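Local coordinates for macrodomain protein (Streptomyces coelicolor, PDB 5E3B) that probably removes ADP-ribose by hydrolysis from modified targets such as ADP-ribosylated thymidine in DNA, and belongs to the macrodomain family, at residues A130-R144 against R164-D176. Residues are numbered along the deposited sequence; the frame is centred on the assembly and turned at random.
Sequences ADRAAELEASVHLPR and RLTRRGIPVTVYD. With NA (sodium ion), chain C.
Five backbone hydrogen bonds tie V140, L142 and R144 to the neighbouring strand: V140 N reaches P171 O, V140 O takes T173 N, L142 likewise bonds T173 O and Y175 N, and R144 N closes the series on Y175 O. Strands 139-143 and 172-176 therefore run parallel, 4.6 Å apart at closest approach and turned by 25°.

A polar chain lies on the H141 and Y175 face. H141 ND1 and Y175 OH are 2.7 Å apart in a hydrogen bond at the edge of both rings, whose planes differ by 47°; H141 NE2 donates to S139 OG at 2.8 Å. With both nitrogens engaged, the imidazole is fixed in rotation. S139 OG sits between its backbone N and carbonyl carbon (chi1 57°), facing the imidazole.

These are inner strands of the mixed macrodomain sheet, flanked by strands 25-28 and 40-47, and each segment descends from a helix into its strand. A Schellman motif at E137 ends helix 119-136, and a type I turn from T166 to G169 leads from helix 154-166 toward strand 172-176.

On the opposite face, that of V140, L142 and V172, apolar side chains of helix, loop and strand pack together. I170 CD1 lies 3.6 Å from A130 CB, which also meets L165 CD2, while I170 CG2 touches V140 CG2. L142 CD1 abuts V172 CG1.

At the surface, R168 NH1 and NH2 both grip D131 OD1 in a salt bridge, NH1 at 2.8 Å. The oxygen lies in the guanidinium plane, and A130 CB rests over one face of that group. At the far end V174 CG1 lies 3.7 Å from R144 CB and over one face of the R144 guanidinium, while D176 OD2 binds a sodium ion at 2.6 Å.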
ATOM      1  N   ALA A 130      -3.445   7.233  -5.316  1.00 11.23           N
ATOM      2  CA  ALA A 130      -4.001   8.553  -5.241  1.00 12.27           C
ATOM      3  C   ALA A 130      -5.195   8.699  -6.168  1.00 12.19           C
ATOM      4  O   ALA A 130      -6.192   9.250  -5.752  1.00 13.15           O
ATOM      5  CB  ALA A 130      -2.998   9.597  -5.504  1.00 12.93           C
ATOM      6  N   ASP A 131      -5.078   8.234  -7.414  1.00 13.75           N
ATOM      7  CA  ASP A 131      -6.254   8.321  -8.347  1.00 14.46           C
ATOM      8  C   ASP A 131      -7.468   7.677  -7.718  1.00 13.11           C
ATOM      9  O   ASP A 131      -8.612   8.160  -7.768  1.00 14.45           O
ATOM     10  CB  ASP A 131      -5.937   7.727  -9.694  1.00 14.66           C
ATOM     11  CG  ASP A 131      -4.739   8.437 -10.416  1.00 18.69           C
ATOM     12  OD1 ASP A 131      -4.505   9.647 -10.186  1.00 20.26           O
ATOM     13  OD2 ASP A 131      -3.979   7.756 -11.144  1.00 20.67           O
ATOM     14  N   ARG A 132      -7.281   6.449  -7.203  1.00 11.69           N
ATOM     15  CA  ARG A 132      -8.436   5.675  -6.643  1.00 11.40           C
ATOM     16  C   ARG A 132      -8.960   6.253  -5.368  1.00 12.56           C
ATOM     17  O   ARG A 132     -10.179   6.360  -5.128  1.00 12.37           O
ATOM     18  CB  ARG A 132      -7.984   4.222  -6.538  1.00 12.70           C
ATOM     19  CG  ARG A 132      -9.013   3.166  -6.142  1.00 14.93           C
ATOM     20  CD  ARG A 132     -10.032   2.977  -7.250  1.00 16.54           C
ATOM     21  NE  ARG A 132     -10.976   1.918  -6.826  1.00 17.70           N
ATOM     22  CZ  ARG A 132     -12.315   2.042  -6.826  1.00 18.34           C
ATOM     23  NH1 ARG A 132     -12.938   3.120  -7.211  1.00 17.70           N
ATOM     24  NH2 ARG A 132     -13.032   0.987  -6.404  1.00 15.91           N
ATOM     25  N   ALA A 133      -8.058   6.740  -4.481  1.00 12.99           N
ATOM     26  CA  ALA A 133      -8.467   7.371  -3.243  1.00 13.14           C
ATOM     27  C   ALA A 133      -9.175   8.652  -3.517  1.00 13.27           C
ATOM     28  O   ALA A 133     -10.210   8.913  -2.859  1.00 14.03           O
ATOM     29  CB  ALA A 133      -7.243   7.574  -2.308  1.00 13.64           C
ATOM     30  N   ALA A 134      -8.800   9.371  -4.549  1.00 13.63           N
ATOM     31  CA  ALA A 134      -9.530  10.631  -4.835  1.00 14.39           C
ATOM     32  C   ALA A 134     -10.961  10.329  -5.254  1.00 17.13           C
ATOM     33  O   ALA A 134     -11.889  10.906  -4.717  1.00 19.48           O
ATOM     34  CB  ALA A 134      -8.810  11.409  -5.853  1.00 15.48           C
ATOM     35  N   GLU A 135     -11.133   9.340  -6.147  1.00 16.12           N
ATOM     36  CA  GLU A 135     -12.519   9.041  -6.517  1.00 20.91           C
ATOM     37  C   GLU A 135     -13.361   8.446  -5.454  1.00 17.97           C
ATOM     38  O   GLU A 135     -14.558   8.719  -5.424  1.00 17.61           O
ATOM     39  CB  GLU A 135     -12.624   8.282  -7.786  1.00 22.02           C
ATOM     40  CG  GLU A 135     -12.152   6.917  -7.738  1.00 22.24           C
ATOM     41  CD  GLU A 135     -12.230   6.232  -9.102  1.00 26.19           C
ATOM     42  OE1 GLU A 135     -12.659   6.827 -10.116  1.00 29.21           O
ATOM     43  OE2 GLU A 135     -11.887   5.065  -9.112  1.00 20.79           O
ATOM     44  N   LEU A 136     -12.771   7.679  -4.528  1.00 17.25           N
ATOM     45  CA  LEU A 136     -13.473   7.128  -3.383  1.00 15.20           C
ATOM     46  C   LEU A 136     -13.662   8.113  -2.204  1.00 16.22           C
ATOM     47  O   LEU A 136     -14.276   7.753  -1.224  1.00 16.47           O
ATOM     48  CB  LEU A 136     -12.724   5.921  -2.835  1.00 15.64           C
ATOM     49  CG  LEU A 136     -12.833   4.651  -3.697  1.00 15.78           C
ATOM     50  CD1 LEU A 136     -11.877   3.621  -3.120  1.00 16.83           C
ATOM     51  CD2 LEU A 136     -14.210   4.000  -3.672  1.00 17.59           C
ATOM     52  N   GLU A 137     -13.043   9.271  -2.310  1.00 18.30           N
ATOM     53  CA  GLU A 137     -12.939  10.252  -1.210  1.00 19.17           C
ATOM     54  C   GLU A 137     -12.364   9.558   0.027  1.00 17.54           C
ATOM     55  O   GLU A 137     -12.818   9.710   1.159  1.00 18.71           O
ATOM     56  CB  GLU A 137     -14.323  10.872  -0.929  1.00 24.48           C
ATOM     57  CG  GLU A 137     -14.740  11.745  -2.103  1.00 28.32           C
ATOM     58  CD  GLU A 137     -16.004  12.576  -1.830  1.00 43.62           C
ATOM     59  OE1 GLU A 137     -16.558  12.527  -0.704  1.00 47.87           O
ATOM     60  OE2 GLU A 137     -16.428  13.271  -2.775  1.00 49.92           O
ATOM     61  N   ALA A 138     -11.295   8.801  -0.172  1.00 15.67           N
ATOM     62  CA  ALA A 138     -10.736   8.019   0.890  1.00 14.25           C
ATOM     63  C   ALA A 138      -9.548   8.710   1.554  1.00 15.02           C
ATOM     64  O   ALA A 138      -8.785   9.394   0.906  1.00 17.27           O
ATOM     65  CB  ALA A 138     -10.318   6.668   0.365  1.00 16.37           C
ATOM     66  N   SER A 139      -9.358   8.366   2.830  1.00 13.76           N
ATOM     67  CA  SER A 139      -8.034   8.608   3.433  1.00 13.54           C
ATOM     68  C   SER A 139      -7.141   7.396   3.245  1.00 13.50           C
ATOM     69  O   SER A 139      -7.658   6.253   3.082  1.00 13.05           O
ATOM     70  CB  SER A 139      -8.212   8.886   4.919  1.00 13.68           C
ATOM     71  OG  SER A 139      -8.866   7.854   5.613  1.00 15.42           O
ATOM     72  N   VAL A 140      -5.818   7.614   3.272  1.00 11.81           N
ATOM     73  CA  VAL A 140      -4.847   6.556   2.982  1.00 12.43           C
ATOM     74  C   VAL A 140      -4.014   6.268   4.240  1.00 12.70           C
ATOM     75  O   VAL A 140      -3.697   7.210   4.982  1.00 14.05           O
ATOM     76  CB  VAL A 140      -3.997   6.907   1.766  1.00 12.86           C
ATOM     77  CG1 VAL A 140      -2.908   5.915   1.585  1.00 14.40           C
ATOM     78  CG2 VAL A 140      -4.912   6.972   0.528  1.00 14.60           C
ATOM     79  N   HIS A 141      -3.755   4.993   4.498  1.00 11.51           N
ATOM     80  CA  HIS A 141      -3.165   4.460   5.749  1.00 11.70           C
ATOM     81  C   HIS A 141      -2.081   3.514   5.351  1.00 13.35           C
ATOM     82  O   HIS A 141      -2.306   2.512   4.623  1.00 12.32           O
ATOM     83  CB  HIS A 141      -4.295   3.787   6.542  1.00 12.64           C
ATOM     84  CG  HIS A 141      -5.374   4.750   6.885  1.00 12.77           C
ATOM     85  ND1 HIS A 141      -5.340   5.537   8.020  1.00 13.38           N
ATOM     86  CD2 HIS A 141      -6.457   5.160   6.189  1.00 12.26           C
ATOM     87  CE1 HIS A 141      -6.387   6.316   8.051  1.00 12.95           C
ATOM     88  NE2 HIS A 141      -7.061   6.156   6.925  1.00 13.77           N
ATOM     89  N   LEU A 142      -0.814   3.857   5.742  1.00 11.31           N
ATOM     90  CA  LEU A 142       0.316   3.120   5.305  1.00 13.41           C
ATOM     91  C   LEU A 142       1.221   2.727   6.476  1.00 12.70           C
ATOM     92  O   LEU A 142       1.432   3.514   7.373  1.00 16.00           O
ATOM     93  CB  LEU A 142       1.199   3.871   4.294  1.00 17.96           C
ATOM     94  CG  LEU A 142       0.637   4.459   2.976  1.00 18.05           C
ATOM     95  CD1 LEU A 142       0.395   5.880   3.234  1.00 20.77           C
ATOM     96  CD2 LEU A 142       1.550   4.188   1.787  1.00 23.40           C
ATOM     97  N   PRO A 143       1.727   1.518   6.445  1.00 11.96           N
ATOM     98  CA  PRO A 143       2.743   1.228   7.430  1.00 13.43           C
ATOM     99  C   PRO A 143       4.056   1.843   6.983  1.00 13.51           C
ATOM    100  O   PRO A 143       4.376   1.967   5.841  1.00 15.73           O
ATOM    101  CB  PRO A 143       2.867  -0.264   7.327  1.00 13.08           C
ATOM    102  CG  PRO A 143       2.530  -0.587   5.903  1.00 14.23           C
ATOM    103  CD  PRO A 143       1.478   0.355   5.565  1.00 14.76           C
ATOM    104  N   ARG A 144       4.792   2.197   8.031  1.00 18.22           N
ATOM    105  CA  ARG A 144       6.047   2.793   7.894  1.00 21.40           C
ATOM    106  C   ARG A 144       6.895   1.652   7.591  1.00 32.24           C
ATOM    107  O   ARG A 144       6.747   0.520   8.193  1.00 35.04           O
ATOM    108  CB  ARG A 144       6.413   3.469   9.266  1.00 21.02           C
ATOM    109  CG  ARG A 144       7.773   4.003   9.301  1.00 23.57           C
ATOM    110  CD  ARG A 144       8.096   4.342  10.746  1.00 19.37           C
ATOM    111  NE  ARG A 144       7.497   5.606  11.102  1.00 19.76           N
ATOM    112  CZ  ARG A 144       7.983   6.798  10.777  1.00 18.98           C
ATOM    113  NH1 ARG A 144       7.301   7.861  11.150  1.00 24.01           N
ATOM    114  NH2 ARG A 144       9.114   6.961  10.079  1.00 19.38           N
ATOM    115  N   ARG A 164       2.771  12.360  -4.308  1.00 12.31           N
ATOM    116  CA  ARG A 164       1.687  11.696  -5.009  1.00 13.65           C
ATOM    117  C   ARG A 164       0.345  11.740  -4.274  1.00 13.01           C
ATOM    118  O   ARG A 164      -0.746  11.693  -4.920  1.00 14.11           O
ATOM    119  CB  ARG A 164       1.996  10.197  -5.293  1.00 12.24           C
ATOM    120  CG  ARG A 164       3.263   9.952  -6.109  1.00 14.55           C
ATOM    121  CD  ARG A 164       3.065  10.588  -7.491  1.00 16.87           C
ATOM    122  NE  ARG A 164       3.929   9.996  -8.459  1.00 16.76           N
ATOM    123  CZ  ARG A 164       5.217  10.205  -8.619  1.00 22.93           C
ATOM    124  NH1 ARG A 164       5.814   9.453  -9.584  1.00 27.08           N
ATOM    125  NH2 ARG A 164       5.911  11.223  -8.026  1.00 19.50           N
ATOM    126  N   LEU A 165       0.396  11.793  -2.934  1.00 12.27           N
ATOM    127  CA  LEU A 165      -0.791  11.772  -2.108  1.00 12.66           C
ATOM    128  C   LEU A 165      -1.063  13.091  -1.477  1.00 13.00           C
ATOM    129  O   LEU A 165      -2.093  13.668  -1.777  1.00 13.01           O
ATOM    130  CB  LEU A 165      -0.722  10.679  -1.061  1.00 13.16           C
ATOM    131  CG  LEU A 165      -0.679   9.253  -1.644  1.00 14.46           C
ATOM    132  CD1 LEU A 165      -0.227   8.191  -0.666  1.00 14.47           C
ATOM    133  CD2 LEU A 165      -2.088   8.920  -2.143  1.00 15.83           C
ATOM    134  N   THR A 166      -0.241  13.571  -0.543  1.00 13.67           N
ATOM    135  CA  THR A 166      -0.475  14.862   0.096  1.00 15.17           C
ATOM    136  C   THR A 166      -0.726  16.002  -0.884  1.00 16.74           C
ATOM    137  O   THR A 166      -1.710  16.778  -0.686  1.00 16.95           O
ATOM    138  CB  THR A 166       0.738  15.193   1.045  1.00 17.18           C
ATOM    139  OG1 THR A 166       0.828  14.084   1.934  1.00 22.82           O
ATOM    140  CG2 THR A 166       0.369  16.443   1.817  1.00 21.62           C
ATOM    141  N   ARG A 167       0.033  16.017  -1.962  1.00 16.94           N
ATOM    142  CA  ARG A 167      -0.047  17.047  -2.996  0.55 18.26           C
ATOM    143  C   ARG A 167      -1.458  17.110  -3.586  1.00 19.39           C
ATOM    144  O   ARG A 167      -1.923  18.154  -4.013  1.00 23.28           O
ATOM    145  CB  ARG A 167       0.945  16.765  -4.101  0.55 18.97           C
ATOM    146  CG  ARG A 167       1.130  17.871  -5.144  0.55 19.17           C
ATOM    147  CD  ARG A 167       2.036  17.450  -6.285  0.55 20.45           C
ATOM    148  NE  ARG A 167       1.514  16.253  -6.935  0.55 20.77           N
ATOM    149  CZ  ARG A 167       0.578  16.221  -7.871  0.55 21.64           C
ATOM    150  NH1 ARG A 167       0.158  15.051  -8.289  0.55 22.57           N
ATOM    151  NH2 ARG A 167       0.011  17.336  -8.347  0.55 22.85           N
ATOM    152  N   ARG A 168      -2.118  15.993  -3.602  1.00 19.48           N
ATOM    153  CA  ARG A 168      -3.502  15.959  -4.089  1.00 21.11           C
ATOM    154  C   ARG A 168      -4.564  16.137  -3.082  1.00 21.33           C
ATOM    155  O   ARG A 168      -5.746  16.002  -3.437  1.00 25.27           O
ATOM    156  CB  ARG A 168      -3.645  14.677  -4.839  1.00 24.60           C
ATOM    157  CG  ARG A 168      -2.954  14.961  -6.141  1.00 29.52           C
ATOM    158  CD  ARG A 168      -3.071  13.875  -7.044  1.00 26.35           C
ATOM    159  NE  ARG A 168      -4.438  13.576  -7.539  1.00 23.75           N
ATOM    160  CZ  ARG A 168      -4.579  12.473  -8.266  1.00 22.31           C
ATOM    161  NH1 ARG A 168      -3.509  11.755  -8.571  1.00 20.78           N
ATOM    162  NH2 ARG A 168      -5.730  12.121  -8.723  1.00 25.18           N
ATOM    163  N   GLY A 169      -4.222  16.541  -1.875  1.00 18.99           N
ATOM    164  CA  GLY A 169      -5.160  16.754  -0.836  1.00 19.99           C
ATOM    165  C   GLY A 169      -5.709  15.483  -0.193  1.00 20.88           C
ATOM    166  O   GLY A 169      -6.664  15.582   0.565  1.00 23.75           O
ATOM    167  N   ILE A 170      -5.038  14.369  -0.385  1.00 15.70           N
ATOM    168  CA  ILE A 170      -5.481  13.102   0.193  1.00 15.23           C
ATOM    169  C   ILE A 170      -4.890  12.988   1.614  1.00 15.75           C
ATOM    170  O   ILE A 170      -3.666  13.010   1.783  1.00 15.33           O
ATOM    171  CB  ILE A 170      -5.091  11.932  -0.664  1.00 16.59           C
ATOM    172  CG1 ILE A 170      -5.791  12.042  -2.057  1.00 20.80           C
ATOM    173  CG2 ILE A 170      -5.400  10.609   0.023  1.00 15.18           C
ATOM    174  CD1 ILE A 170      -5.100  11.161  -2.999  1.00 22.02           C
ATOM    175  N   PRO A 171      -5.752  12.783   2.628  1.00 15.09           N
ATOM    176  CA  PRO A 171      -5.196  12.584   3.971  1.00 16.41           C
ATOM    177  C   PRO A 171      -4.349  11.287   4.046  1.00 15.67           C
ATOM    178  O   PRO A 171      -4.760  10.248   3.546  1.00 15.37           O
ATOM    179  CB  PRO A 171      -6.414  12.420   4.855  1.00 18.18           C
ATOM    180  CG  PRO A 171      -7.614  12.915   4.025  1.00 17.78           C
ATOM    181  CD  PRO A 171      -7.235  12.707   2.608  1.00 16.71           C
ATOM    182  N   VAL A 172      -3.197  11.350   4.718  1.00 13.17           N
ATOM    183  CA  VAL A 172      -2.371  10.221   4.885  1.00 13.75           C
ATOM    184  C   VAL A 172      -1.973  10.043   6.343  1.00 14.24           C
ATOM    185  O   VAL A 172      -1.610  11.019   7.042  1.00 13.66           O
ATOM    186  CB  VAL A 172      -1.089  10.377   4.055  1.00 13.01           C
ATOM    187  CG1 VAL A 172      -0.113   9.268   4.399  1.00 14.92           C
ATOM    188  CG2 VAL A 172      -1.383  10.343   2.571  1.00 14.15           C
ATOM    189  N   THR A 173      -2.044   8.832   6.803  1.00 11.93           N
ATOM    190  CA  THR A 173      -1.485   8.474   8.099  1.00 13.33           C
ATOM    191  C   THR A 173      -0.500   7.335   7.946  1.00 14.57           C
ATOM    192  O   THR A 173      -0.725   6.324   7.280  1.00 13.23           O
ATOM    193  CB  THR A 173      -2.609   8.054   9.046  1.00 13.87           C
ATOM    194  OG1 THR A 173      -3.676   9.016   9.128  1.00 14.64           O
ATOM    195  CG2 THR A 173      -2.108   7.639  10.439  1.00 16.05           C
ATOM    196  N   VAL A 174       0.702   7.497   8.569  1.00 13.78           N
ATOM    197  CA  VAL A 174       1.797   6.558   8.525  1.00 14.42           C
ATOM    198  C   VAL A 174       1.952   5.921   9.906  1.00 15.36           C
ATOM    199  O   VAL A 174       2.040   6.623  10.911  1.00 15.42           O
ATOM    200  CB  VAL A 174       3.121   7.261   8.130  1.00 14.88           C
ATOM    201  CG1 VAL A 174       4.372   6.434   8.300  1.00 16.22           C
ATOM    202  CG2 VAL A 174       3.008   7.839   6.731  1.00 15.33           C
ATOM    203  N   TYR A 175       1.911   4.590   9.909  1.00 14.80           N
ATOM    204  CA  TYR A 175       1.864   3.825  11.190  1.00 14.76           C
ATOM    205  C   TYR A 175       3.169   3.099  11.470  1.00 14.90           C
ATOM    206  O   TYR A 175       3.786   2.441  10.655  1.00 16.27           O
ATOM    207  CB  TYR A 175       0.743   2.760  11.058  1.00 17.26           C
ATOM    208  CG  TYR A 175      -0.609   3.283  10.932  1.00 15.75           C
ATOM    209  CD1 TYR A 175      -1.077   3.795   9.694  1.00 15.71           C
ATOM    210  CD2 TYR A 175      -1.530   3.294  12.000  1.00 14.35           C
ATOM    211  CE1 TYR A 175      -2.340   4.306   9.575  1.00 14.10           C
ATOM    212  CE2 TYR A 175      -2.829   3.804  11.858  1.00 17.60           C
ATOM    213  CZ  TYR A 175      -3.255   4.282  10.609  1.00 14.86           C
ATOM    214  OH  TYR A 175      -4.543   4.778  10.521  1.00 14.91           O
ATOM    215  N   ASP A 176       3.595   3.262  12.724  1.00 19.00           N
ATOM    216  CA  ASP A 176       4.680   2.421  13.261  0.61 18.72           C
ATOM    217  C   ASP A 176       4.119   1.290  14.152  1.00 17.28           C
ATOM    218  O   ASP A 176       3.309   1.504  14.957  1.00 19.81           O
ATOM    219  CB  ASP A 176       5.676   3.252  14.089  0.61 20.74           C
ATOM    220  CG  ASP A 176       7.122   2.639  14.180  0.61 21.24           C
ATOM    221  OD1 ASP A 176       7.496   1.635  13.466  0.61 17.36           O
ATOM    222  OD2 ASP A 176       7.928   3.233  14.976  0.61 20.32           O
TER
HETATM  223 NA    NA C1001       6.985   5.005  16.617  1.00 35.89          NA
HETATM  224  O   HOH W   1      -5.190   9.274   6.806  1.00 17.29           O
HETATM  225  O   HOH W   2       4.723   6.317  15.265  1.00 29.52           O